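Local coordinates for putative neuraminyllactose-binding hemagglutinin homolog (Helicobacter pylori, PDB 3BGH), which is of unproven function but is probably an outer-membrane lipoprotein and adhesin related to neuraminyllactose-binding hemagglutinins, at residues A[101-112]-A[124-135]; A[23-33]-A[67-76]. One frame throughout, in Å; residues are numbered along the deposited sequence.

In the fold
From the N terminus the chain first runs as an irregular segment, 23-33, along the outside of a helix it has yet to form. Strand 38-48 follows, then helix 54-73, and contact 2 closes this loop when 67-76 meets 23-33. The chain goes on through strand 78-82 to strand 98-114. Contact 1 then closes the shorter loop of a beta hairpin with strand 123-137. The two loops follow in series, neither nested nor crossed. Their centres lie about 25 Å apart. Contact 2 ties the N-terminal segment to the helical layer, and contact 1 joins two neighbouring strands of the sheet beneath it. The layers meet where M102 CE packs on L68 CD1 at 3.7 Å.

Contact 1 (A[101-112]-A[124-135]); sequences RMDGNVAILEDI and VIDMSSGYLNLN
D126 reaches across from 124-135 to 101-112. Its CB lies 3.5 Å from L109 O and also approaches I108 CG2. CG is set beside its own backbone N (chi1 -76°), and the carboxylate turns toward E110. OD1 accepts a hydrogen bond from D111 N at 3.0 Å, met nearly along the C-O axis. OD2 passes E110 CG and bonds to H186 of helix 186-208. The E110 carboxylate lies alongside, its plane 12° from that of D126, with E110 OE2 and D126 OD2 4.3 Å apart.

D111 and I112 both face I125, a G1 beta bulge. Beyond it I112 CD1 meets M127 CE at 3.9 Å. On the other face, M102 SD touches L132 CD2 at 3.6 Å, and M102 also packs on I205 of helix 186-208.

G104 and G130 each bring their CA close to a carbonyl O of the opposite strand. A water links N105 ND2 (2.7 Å) to S129 OG (2.8 Å). N105 OD1 also bonds S129 OG of the second subunit, and the face carrying N105, A107, L109, S129 and Y131 packs against that subunit. Paired backbone bonds run from D103 to L109 and resume at I112, where I125 N reaches I112 O at 2.6 Å; the R101 N to N135 O bond is weak. This is a long antiparallel beta hairpin interrupted by a G1 bulge, its first strand the middle one of the mixed sheet.

Contact 2 (A[23-33]-A[67-76]); sequences FHYPIKGKQEP and QLSSFLERKG
Q67 and Y25 join by paired hydrogen bonds. Y25 N gives its hydrogen to Q67 OE1 at 3.0 Å, in the carbonyl plane and on a lone pair. Q67 NE2 returns one to Y25 O at 3.1 Å. The two bonds fix the rotation of the amide, and Y198 OH of helix 186-208 also bonds OE1. R74 NE bonds G29 O at 2.9 Å, with the oxygen at the guanidinium edge. Two weak bonds follow, from Q31 NE2 to E73 O and from E32 N to R74 O.

Apolar packing centres on I27. Its CG1 stands beside its own backbone N (chi1 -57°), and CD1 comes down to Q67 O at 3.3 Å and to S70 CB. I27 CG2 comes to the edge of the F71 ring, 3.9 Å from F71 CD1, and also lies over one face of the R74 guanidinium.

H24 CD2 lies 3.5 Å from Q67 NE2, the side chains crossing at about a right angle with ring and amide planes 12° apart. At the helix end, G76 takes positive phi in a Schellman motif. Q67 and R74 thus supply side-chain partners to backbone atoms of 23-33, Q31 does the reverse, and I27 makes the apolar contact between the two polar ends.

Contact 1 (A[101-112]-A[124-135])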
loop_
_atom_site.group_PDB
_atom_site.type_symbol
_atom_site.label_atom_id
_atom_site.label_comp_id
_atom_site.label_asym_id
_atom_site.label_seq_id
_atom_site.Cartn_x
_atom_site.Cartn_y
_atom_site.Cartn_z
ATOM N N ARG A 101 4.493 12.601 14.091
ATOM C CA ARG A 101 3.658 12.951 12.950
ATOM C C ARG A 101 3.574 11.731 11.987
ATOM O O ARG A 101 4.527 11.422 11.271
ATOM C CB ARG A 101 4.261 14.216 12.290
ATOM C CG ARG A 101 3.857 14.479 10.897
ATOM C CD ARG A 101 3.962 15.952 10.567
ATOM N NE ARG A 101 2.849 16.327 9.688
ATOM C CZ ARG A 101 2.792 17.439 8.958
ATOM N NH1 ARG A 101 3.798 18.309 8.964
ATOM N NH2 ARG A 101 1.720 17.680 8.209
ATOM N N MET A 102 2.433 11.050 12.027
ATOM C CA MET A 102 2.202 9.782 11.369
ATOM C C MET A 102 1.343 9.930 10.095
ATOM O O MET A 102 0.228 10.453 10.148
ATOM C CB MET A 102 1.523 8.803 12.340
ATOM C CG MET A 102 1.730 7.335 11.971
ATOM S SD MET A 102 0.753 6.189 12.996
ATOM C CE MET A 102 0.989 6.991 14.630
ATOM N N ASP A 103 1.876 9.462 8.965
ATOM C CA ASP A 103 1.156 9.436 7.715
ATOM C C ASP A 103 1.262 8.071 7.026
ATOM O O ASP A 103 2.242 7.344 7.202
ATOM C CB ASP A 103 1.649 10.554 6.792
ATOM C CG ASP A 103 1.604 11.942 7.467
ATOM O OD1 ASP A 103 0.687 12.736 7.153
ATOM O OD2 ASP A 103 2.487 12.244 8.313
ATOM N N GLY A 104 0.257 7.737 6.222
ATOM C CA GLY A 104 0.232 6.473 5.502
ATOM C C GLY A 104 -1.108 6.065 4.926
ATOM O O GLY A 104 -1.973 6.905 4.658
ATOM N N ASN A 105 -1.266 4.764 4.704
ATOM C CA ASN A 105 -2.490 4.238 4.131
ATOM C C ASN A 105 -2.587 2.790 4.363
ATOM O O ASN A 105 -1.572 2.093 4.554
ATOM C CB ASN A 105 -2.561 4.486 2.591
ATOM C CG ASN A 105 -1.734 3.491 1.814
ATOM O OD1 ASN A 105 -0.503 3.635 1.716
ATOM N ND2 ASN A 105 -2.384 2.453 1.292
ATOM N N VAL A 106 -3.823 2.322 4.336
ATOM C CA VAL A 106 -4.106 0.904 4.377
ATOM C C VAL A 106 -5.214 0.621 3.382
ATOM O O VAL A 106 -6.183 1.370 3.284
ATOM C CB VAL A 106 -4.396 0.366 5.815
ATOM C CG1 VAL A 106 -5.596 1.020 6.415
ATOM C CG2 VAL A 106 -4.610 -1.149 5.789
ATOM N N ALA A 107 -5.042 -0.430 2.595
ATOM C CA ALA A 107 -6.012 -0.796 1.593
ATOM C C ALA A 107 -6.279 -2.270 1.721
ATOM O O ALA A 107 -5.403 -3.035 2.108
ATOM C CB ALA A 107 -5.495 -0.456 0.223
ATOM N N ILE A 108 -7.509 -2.660 1.429
ATOM C CA ILE A 108 -7.865 -4.061 1.419
ATOM C C ILE A 108 -8.250 -4.506 -0.021
ATOM O O ILE A 108 -9.042 -3.867 -0.721
ATOM C CB ILE A 108 -8.904 -4.364 2.520
ATOM C CG1 ILE A 108 -8.178 -4.269 3.861
ATOM C CG2 ILE A 108 -9.513 -5.762 2.359
ATOM C CD1 ILE A 108 -9.013 -4.176 5.048
ATOM N N LEU A 109 -7.583 -5.560 -0.475
ATOM C CA LEU A 109 -7.887 -6.202 -1.744
ATOM C C LEU A 109 -8.756 -7.409 -1.468
ATOM O O LEU A 109 -8.552 -8.140 -0.510
ATOM C CB LEU A 109 -6.610 -6.638 -2.428
ATOM C CG LEU A 109 -5.776 -5.564 -3.124
ATOM C CD1 LEU A 109 -5.186 -4.535 -2.161
ATOM C CD2 LEU A 109 -4.683 -6.261 -3.858
ATOM N N GLU A 110 -9.741 -7.598 -2.326
ATOM C CA GLU A 110 -10.756 -8.618 -2.125
ATOM C C GLU A 110 -10.599 -9.704 -3.158
ATOM O O GLU A 110 -10.121 -9.439 -4.264
ATOM C CB GLU A 110 -12.166 -7.996 -2.184
ATOM C CG GLU A 110 -12.438 -7.105 -0.968
ATOM C CD GLU A 110 -13.813 -6.472 -0.954
ATOM O OE1 GLU A 110 -14.492 -6.460 -1.999
ATOM O OE2 GLU A 110 -14.214 -5.972 0.126
ATOM N N ASP A 111 -10.974 -10.925 -2.764
ATOM C CA ASP A 111 -11.190 -12.029 -3.702
ATOM C C ASP A 111 -9.893 -12.478 -4.391
ATOM O O ASP A 111 -9.773 -12.488 -5.623
ATOM C CB ASP A 111 -12.311 -11.704 -4.721
ATOM C CG ASP A 111 -13.709 -11.630 -4.077
ATOM O OD1 ASP A 111 -13.970 -12.305 -3.056
ATOM O OD2 ASP A 111 -14.569 -10.887 -4.595
ATOM N N ILE A 112 -8.925 -12.853 -3.565
ATOM C CA ILE A 112 -7.702 -13.475 -4.034
ATOM C C ILE A 112 -7.835 -14.958 -3.672
ATOM O O ILE A 112 -8.279 -15.294 -2.553
ATOM C CB ILE A 112 -6.465 -12.859 -3.335
ATOM C CG1 ILE A 112 -6.475 -11.342 -3.441
ATOM C CG2 ILE A 112 -5.197 -13.373 -3.925
ATOM C CD1 ILE A 112 -5.155 -10.714 -3.030
ATOM N N VAL A 124 -10.316 -18.658 -0.766
ATOM C CA VAL A 124 -10.385 -17.292 -1.251
ATOM C C VAL A 124 -10.152 -16.419 -0.028
ATOM O O VAL A 124 -10.587 -16.772 1.086
ATOM C CB VAL A 124 -11.727 -17.018 -1.891
ATOM C CG1 VAL A 124 -11.796 -15.601 -2.541
ATOM C CG2 VAL A 124 -12.022 -18.118 -2.926
ATOM N N ILE A 125 -9.418 -15.318 -0.205
ATOM C CA ILE A 125 -9.040 -14.450 0.920
ATOM C C ILE A 125 -9.211 -12.988 0.549
ATOM O O ILE A 125 -9.327 -12.653 -0.622
ATOM C CB ILE A 125 -7.561 -14.624 1.333
ATOM C CG1 ILE A 125 -6.626 -13.982 0.300
ATOM C CG2 ILE A 125 -7.191 -16.079 1.577
ATOM C CD1 ILE A 125 -5.211 -13.953 0.692
ATOM N N ASP A 126 -9.248 -12.127 1.560
ATOM C CA ASP A 126 -8.980 -10.722 1.394
ATOM C C ASP A 126 -7.588 -10.451 1.982
ATOM O O ASP A 126 -7.141 -11.179 2.864
ATOM C CB ASP A 126 -10.042 -9.888 2.109
ATOM C CG ASP A 126 -11.361 -9.850 1.358
ATOM O OD1 ASP A 126 -11.391 -10.294 0.178
ATOM O OD2 ASP A 126 -12.377 -9.390 1.955
ATOM N N MET A 127 -6.906 -9.422 1.494
ATOM C CA MET A 127 -5.528 -9.162 1.889
ATOM C C MET A 127 -5.237 -7.680 1.836
ATOM O O MET A 127 -5.631 -7.005 0.885
ATOM C CB MET A 127 -4.542 -9.910 0.961
ATOM C CG MET A 127 -3.034 -9.843 1.404
ATOM S SD MET A 127 -1.831 -10.709 0.302
ATOM C CE MET A 127 -1.907 -9.623 -1.065
ATOM N N SER A 128 -4.505 -7.185 2.826
ATOM C CA SER A 128 -4.154 -5.792 2.865
ATOM C C SER A 128 -2.875 -5.418 2.114
ATOM O O SER A 128 -1.987 -6.249 1.841
ATOM C CB SER A 128 -3.934 -5.409 4.298
ATOM O OG SER A 128 -2.690 -5.970 4.661
ATOM N N SER A 129 -2.760 -4.123 1.855
ATOM C CA SER A 129 -1.501 -3.495 1.484
ATOM C C SER A 129 -1.467 -2.181 2.253
ATOM O O SER A 129 -2.442 -1.817 2.919
ATOM C CB SER A 129 -1.453 -3.246 -0.024
ATOM O OG SER A 129 -2.299 -2.168 -0.372
ATOM N N GLY A 130 -0.371 -1.459 2.146
ATOM C CA GLY A 130 -0.215 -0.185 2.794
ATOM C C GLY A 130 1.000 -0.152 3.693
ATOM O O GLY A 130 1.739 -1.086 3.781
ATOM N N TYR A 131 1.174 0.947 4.386
ATOM C CA TYR A 131 2.414 1.240 5.001
ATOM C C TYR A 131 2.227 2.532 5.830
ATOM O O TYR A 131 1.635 3.503 5.366
ATOM C CB TYR A 131 3.495 1.404 3.899
ATOM C CG TYR A 131 4.886 1.606 4.427
ATOM C CD1 TYR A 131 5.780 0.542 4.545
ATOM C CD2 TYR A 131 5.320 2.877 4.826
ATOM C CE1 TYR A 131 7.082 0.728 5.063
ATOM C CE2 TYR A 131 6.636 3.082 5.330
ATOM C CZ TYR A 131 7.493 2.010 5.425
ATOM O OH TYR A 131 8.744 2.241 5.928
ATOM N N LEU A 132 2.695 2.503 7.070
ATOM C CA LEU A 132 2.651 3.666 7.930
ATOM C C LEU A 132 4.015 4.229 8.209
ATOM O O LEU A 132 4.980 3.504 8.504
ATOM C CB LEU A 132 1.971 3.330 9.232
ATOM C CG LEU A 132 0.505 3.727 9.243
ATOM C CD1 LEU A 132 -0.310 2.904 8.261
ATOM C CD2 LEU A 132 -0.069 3.577 10.657
ATOM N N ASN A 133 4.087 5.543 8.144
ATOM C CA ASN A 133 5.312 6.213 8.450
ATOM C C ASN A 133 5.193 7.173 9.618
ATOM O O ASN A 133 4.465 8.174 9.548
ATOM C CB ASN A 133 5.786 6.985 7.244
ATOM C CG ASN A 133 7.199 7.419 7.393
ATOM O OD1 ASN A 133 8.129 6.582 7.388
ATOM N ND2 ASN A 133 7.399 8.719 7.547
ATOM N N LEU A 134 5.942 6.885 10.678
ATOM C CA LEU A 134 6.097 7.818 11.782
ATOM C C LEU A 134 7.288 8.779 11.568
ATOM O O LEU A 134 8.428 8.339 11.576
ATOM C CB LEU A 134 6.256 7.038 13.074
ATOM C CG LEU A 134 6.319 7.841 14.377
ATOM C CD1 LEU A 134 5.102 8.726 14.510
ATOM C CD2 LEU A 134 6.374 6.882 15.526
ATOM N N ASN A 135 7.014 10.087 11.410
ATOM C CA ASN A 135 8.093 11.095 11.299
ATOM C C ASN A 135 8.497 11.753 12.622
ATOM O O ASN A 135 7.649 12.165 13.410
ATOM C CB ASN A 135 7.792 12.157 10.211
ATOM C CG ASN A 135 8.343 11.761 8.823
ATOM O OD1 ASN A 135 8.962 10.717 8.669
ATOM N ND2 ASN A 135 8.150 12.620 7.828
HETATM O O HOH W 1 -1.325 0.499 -0.252
#

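Contact 2 (A[23-33]-A[67-76])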
loop_
_atom_site.group_PDB
_atom_site.type_symbol
_atom_site.label_atom_id
_atom_site.label_comp_id
_atom_site.label_asym_id
_atom_site.label_seq_id
_atom_site.Cartn_x
_atom_site.Cartn_y
_atom_site.Cartn_z
ATOM N N PHE A 23 -9.647 -1.614 18.140
ATOM C CA PHE A 23 -8.507 -0.723 18.046
ATOM C C PHE A 23 -8.016 -0.350 19.461
ATOM O O PHE A 23 -8.108 0.787 19.889
ATOM C CB PHE A 23 -8.836 0.466 17.115
ATOM C CG PHE A 23 -9.279 0.040 15.699
ATOM C CD1 PHE A 23 -9.118 -1.280 15.248
ATOM C CD2 PHE A 23 -9.842 0.964 14.817
ATOM C CE1 PHE A 23 -9.517 -1.663 13.957
ATOM C CE2 PHE A 23 -10.229 0.589 13.509
ATOM C CZ PHE A 23 -10.062 -0.713 13.088
ATOM N N HIS A 24 -7.497 -1.350 20.181
ATOM C CA HIS A 24 -6.950 -1.174 21.553
ATOM C C HIS A 24 -5.833 -2.198 21.819
ATOM O O HIS A 24 -6.000 -3.403 21.608
ATOM C CB HIS A 24 -8.075 -1.240 22.632
ATOM C CG HIS A 24 -7.611 -1.003 24.052
ATOM N ND1 HIS A 24 -7.421 -2.031 24.962
ATOM C CD2 HIS A 24 -7.331 0.143 24.722
ATOM C CE1 HIS A 24 -7.030 -1.529 26.122
ATOM N NE2 HIS A 24 -6.966 -0.211 26.003
ATOM N N TYR A 25 -4.670 -1.706 22.233
ATOM C CA TYR A 25 -3.551 -2.583 22.543
ATOM C C TYR A 25 -3.268 -2.300 24.016
ATOM O O TYR A 25 -3.148 -1.132 24.385
ATOM C CB TYR A 25 -2.358 -2.250 21.624
ATOM C CG TYR A 25 -1.023 -2.852 22.030
ATOM C CD1 TYR A 25 -0.772 -4.214 21.850
ATOM C CD2 TYR A 25 -0.004 -2.054 22.587
ATOM C CE1 TYR A 25 0.449 -4.792 22.223
ATOM C CE2 TYR A 25 1.245 -2.626 22.966
ATOM C CZ TYR A 25 1.458 -4.002 22.774
ATOM O OH TYR A 25 2.651 -4.614 23.108
ATOM N N PRO A 26 -3.220 -3.348 24.872
ATOM C CA PRO A 26 -3.024 -3.041 26.301
ATOM C C PRO A 26 -1.627 -2.490 26.616
ATOM O O PRO A 26 -0.637 -3.213 26.504
ATOM C CB PRO A 26 -3.258 -4.393 26.988
ATOM C CG PRO A 26 -2.955 -5.428 25.926
ATOM C CD PRO A 26 -3.354 -4.800 24.620
ATOM N N ILE A 27 -1.554 -1.213 26.991
ATOM C CA ILE A 27 -0.293 -0.623 27.455
ATOM C C ILE A 27 0.013 -1.147 28.858
ATOM O O ILE A 27 -0.459 -0.614 29.853
ATOM C CB ILE A 27 -0.306 0.932 27.417
ATOM C CG1 ILE A 27 -0.625 1.425 25.986
ATOM C CG2 ILE A 27 1.027 1.499 27.923
ATOM C CD1 ILE A 27 -1.208 2.836 25.904
ATOM N N LYS A 28 0.770 -2.231 28.916
ATOM C CA LYS A 28 1.145 -2.835 30.183
ATOM C C LYS A 28 2.514 -2.309 30.603
ATOM O O LYS A 28 3.450 -2.314 29.810
ATOM C CB LYS A 28 1.134 -4.373 30.075
ATOM C CG LYS A 28 -0.282 -4.975 30.034
ATOM C CD LYS A 28 -0.256 -6.440 29.583
ATOM C CE LYS A 28 -1.659 -6.940 29.222
ATOM N NZ LYS A 28 -1.597 -8.012 28.170
ATOM N N GLY A 29 2.611 -1.837 31.845
ATOM C CA GLY A 29 3.853 -1.267 32.375
ATOM C C GLY A 29 3.628 -0.240 33.482
ATOM O O GLY A 29 2.643 0.512 33.465
ATOM N N LYS A 30 4.551 -0.218 34.442
ATOM C CA LYS A 30 4.527 0.729 35.566
ATOM C C LYS A 30 4.647 2.178 35.088
ATOM O O LYS A 30 5.478 2.466 34.221
ATOM C CB LYS A 30 5.654 0.404 36.569
ATOM C CG LYS A 30 6.962 -0.092 35.924
ATOM C CD LYS A 30 8.084 -0.338 36.938
ATOM C CE LYS A 30 9.138 -1.296 36.370
ATOM N NZ LYS A 30 10.340 -1.356 37.253
ATOM N N GLN A 31 3.812 3.073 35.633
ATOM C CA GLN A 31 3.966 4.522 35.419
ATOM C C GLN A 31 5.385 4.921 35.821
ATOM O O GLN A 31 5.924 4.388 36.798
ATOM C CB GLN A 31 2.935 5.324 36.224
ATOM C CG GLN A 31 3.119 6.860 36.178
ATOM C CD GLN A 31 2.567 7.533 34.904
ATOM O OE1 GLN A 31 1.557 7.101 34.337
ATOM N NE2 GLN A 31 3.224 8.610 34.475
ATOM N N GLU A 32 5.991 5.834 35.067
ATOM C CA GLU A 32 7.397 6.190 35.245
ATOM C C GLU A 32 7.493 7.619 35.776
ATOM O O GLU A 32 6.679 8.469 35.403
ATOM C CB GLU A 32 8.146 6.069 33.906
ATOM C CG GLU A 32 9.595 5.576 33.998
ATOM C CD GLU A 32 9.729 4.051 33.935
ATOM O OE1 GLU A 32 8.736 3.370 33.610
ATOM O OE2 GLU A 32 10.833 3.526 34.212
ATOM N N PRO A 33 8.477 7.892 36.656
ATOM C CA PRO A 33 8.659 9.257 37.140
ATOM C C PRO A 33 8.679 10.262 35.982
ATOM O O PRO A 33 9.410 10.053 35.002
ATOM C CB PRO A 33 10.032 9.208 37.824
ATOM C CG PRO A 33 10.618 7.836 37.512
ATOM C CD PRO A 33 9.456 6.963 37.254
ATOM N N GLN A 67 -4.095 6.410 22.474
ATOM C CA GLN A 67 -3.190 5.419 22.986
ATOM C C GLN A 67 -1.723 5.833 22.993
ATOM O O GLN A 67 -0.997 5.522 23.924
ATOM C CB GLN A 67 -3.361 4.145 22.219
ATOM C CG GLN A 67 -4.711 3.495 22.454
ATOM C CD GLN A 67 -4.540 2.036 22.725
ATOM O OE1 GLN A 67 -4.580 1.212 21.800
ATOM N NE2 GLN A 67 -4.271 1.698 23.992
ATOM N N LEU A 68 -1.275 6.513 21.953
ATOM C CA LEU A 68 0.086 6.985 21.935
ATOM C C LEU A 68 0.298 8.081 22.963
ATOM O O LEU A 68 1.383 8.204 23.514
ATOM C CB LEU A 68 0.499 7.451 20.552
ATOM C CG LEU A 68 1.073 6.260 19.823
ATOM C CD1 LEU A 68 1.098 6.554 18.331
ATOM C CD2 LEU A 68 2.495 5.880 20.404
ATOM N N SER A 69 -0.728 8.891 23.200
ATOM C CA SER A 69 -0.662 9.832 24.313
ATOM C C SER A 69 -0.554 9.061 25.641
ATOM O O SER A 69 0.355 9.341 26.424
ATOM C CB SER A 69 -1.815 10.819 24.281
ATOM O OG SER A 69 -1.650 11.707 23.184
ATOM N N SER A 70 -1.397 8.043 25.845
ATOM C CA SER A 70 -1.368 7.247 27.097
ATOM C C SER A 70 -0.068 6.534 27.323
ATOM O O SER A 70 0.424 6.486 28.452
ATOM C CB SER A 70 -2.471 6.208 27.164
ATOM O OG SER A 70 -3.698 6.864 27.312
ATOM N N PHE A 71 0.455 5.938 26.255
ATOM C CA PHE A 71 1.757 5.312 26.288
ATOM C C PHE A 71 2.831 6.323 26.703
ATOM O O PHE A 71 3.654 6.042 27.568
ATOM C CB PHE A 71 2.102 4.759 24.916
ATOM C CG PHE A 71 3.449 4.141 24.855
ATOM C CD1 PHE A 71 3.647 2.842 25.318
ATOM C CD2 PHE A 71 4.532 4.856 24.349
ATOM C CE1 PHE A 71 4.921 2.248 25.265
ATOM C CE2 PHE A 71 5.798 4.280 24.296
ATOM C CZ PHE A 71 5.993 2.976 24.753
ATOM N N LEU A 72 2.820 7.497 26.086
ATOM C CA LEU A 72 3.827 8.499 26.371
ATOM C C LEU A 72 3.765 8.996 27.822
ATOM O O LEU A 72 4.748 8.920 28.552
ATOM C CB LEU A 72 3.742 9.637 25.361
ATOM C CG LEU A 72 4.238 9.193 23.982
ATOM C CD1 LEU A 72 3.722 10.137 22.947
ATOM C CD2 LEU A 72 5.761 9.055 23.924
ATOM N N GLU A 73 2.596 9.461 28.239
ATOM C CA GLU A 73 2.345 9.849 29.618
ATOM C C GLU A 73 2.787 8.756 30.573
ATOM O O GLU A 73 3.637 9.000 31.418
ATOM C CB GLU A 73 0.879 10.180 29.801
ATOM C CG GLU A 73 0.486 11.454 29.076
ATOM C CD GLU A 73 -1.019 11.640 28.986
ATOM O OE1 GLU A 73 -1.753 10.622 29.040
ATOM O OE2 GLU A 73 -1.467 12.808 28.847
ATOM N N ARG A 74 2.284 7.536 30.399
ATOM C CA ARG A 74 2.724 6.419 31.229
ATOM C C ARG A 74 4.253 6.246 31.219
ATOM O O ARG A 74 4.795 5.403 31.928
ATOM C CB ARG A 74 2.048 5.124 30.788
ATOM C CG ARG A 74 2.562 3.892 31.502
ATOM C CD ARG A 74 1.613 3.461 32.582
ATOM N NE ARG A 74 0.792 2.322 32.166
ATOM C CZ ARG A 74 -0.432 2.419 31.642
ATOM N NH1 ARG A 74 -1.090 1.309 31.297
ATOM N NH2 ARG A 74 -1.003 3.620 31.457
ATOM N N LYS A 75 4.948 7.039 30.417
ATOM C CA LYS A 75 6.379 6.843 30.243
ATOM C C LYS A 75 7.104 8.100 30.674
ATOM O O LYS A 75 8.332 8.181 30.604
ATOM C CB LYS A 75 6.683 6.487 28.789
ATOM C CG LYS A 75 7.446 5.188 28.653
ATOM C CD LYS A 75 6.572 3.918 28.749
ATOM C CE LYS A 75 7.477 2.713 28.943
ATOM N NZ LYS A 75 6.777 1.398 28.934
ATOM N N GLY A 76 6.312 9.074 31.115
ATOM C CA GLY A 76 6.813 10.178 31.909
ATOM C C GLY A 76 6.714 11.521 31.226
ATOM O O GLY A 76 6.918 12.559 31.869
#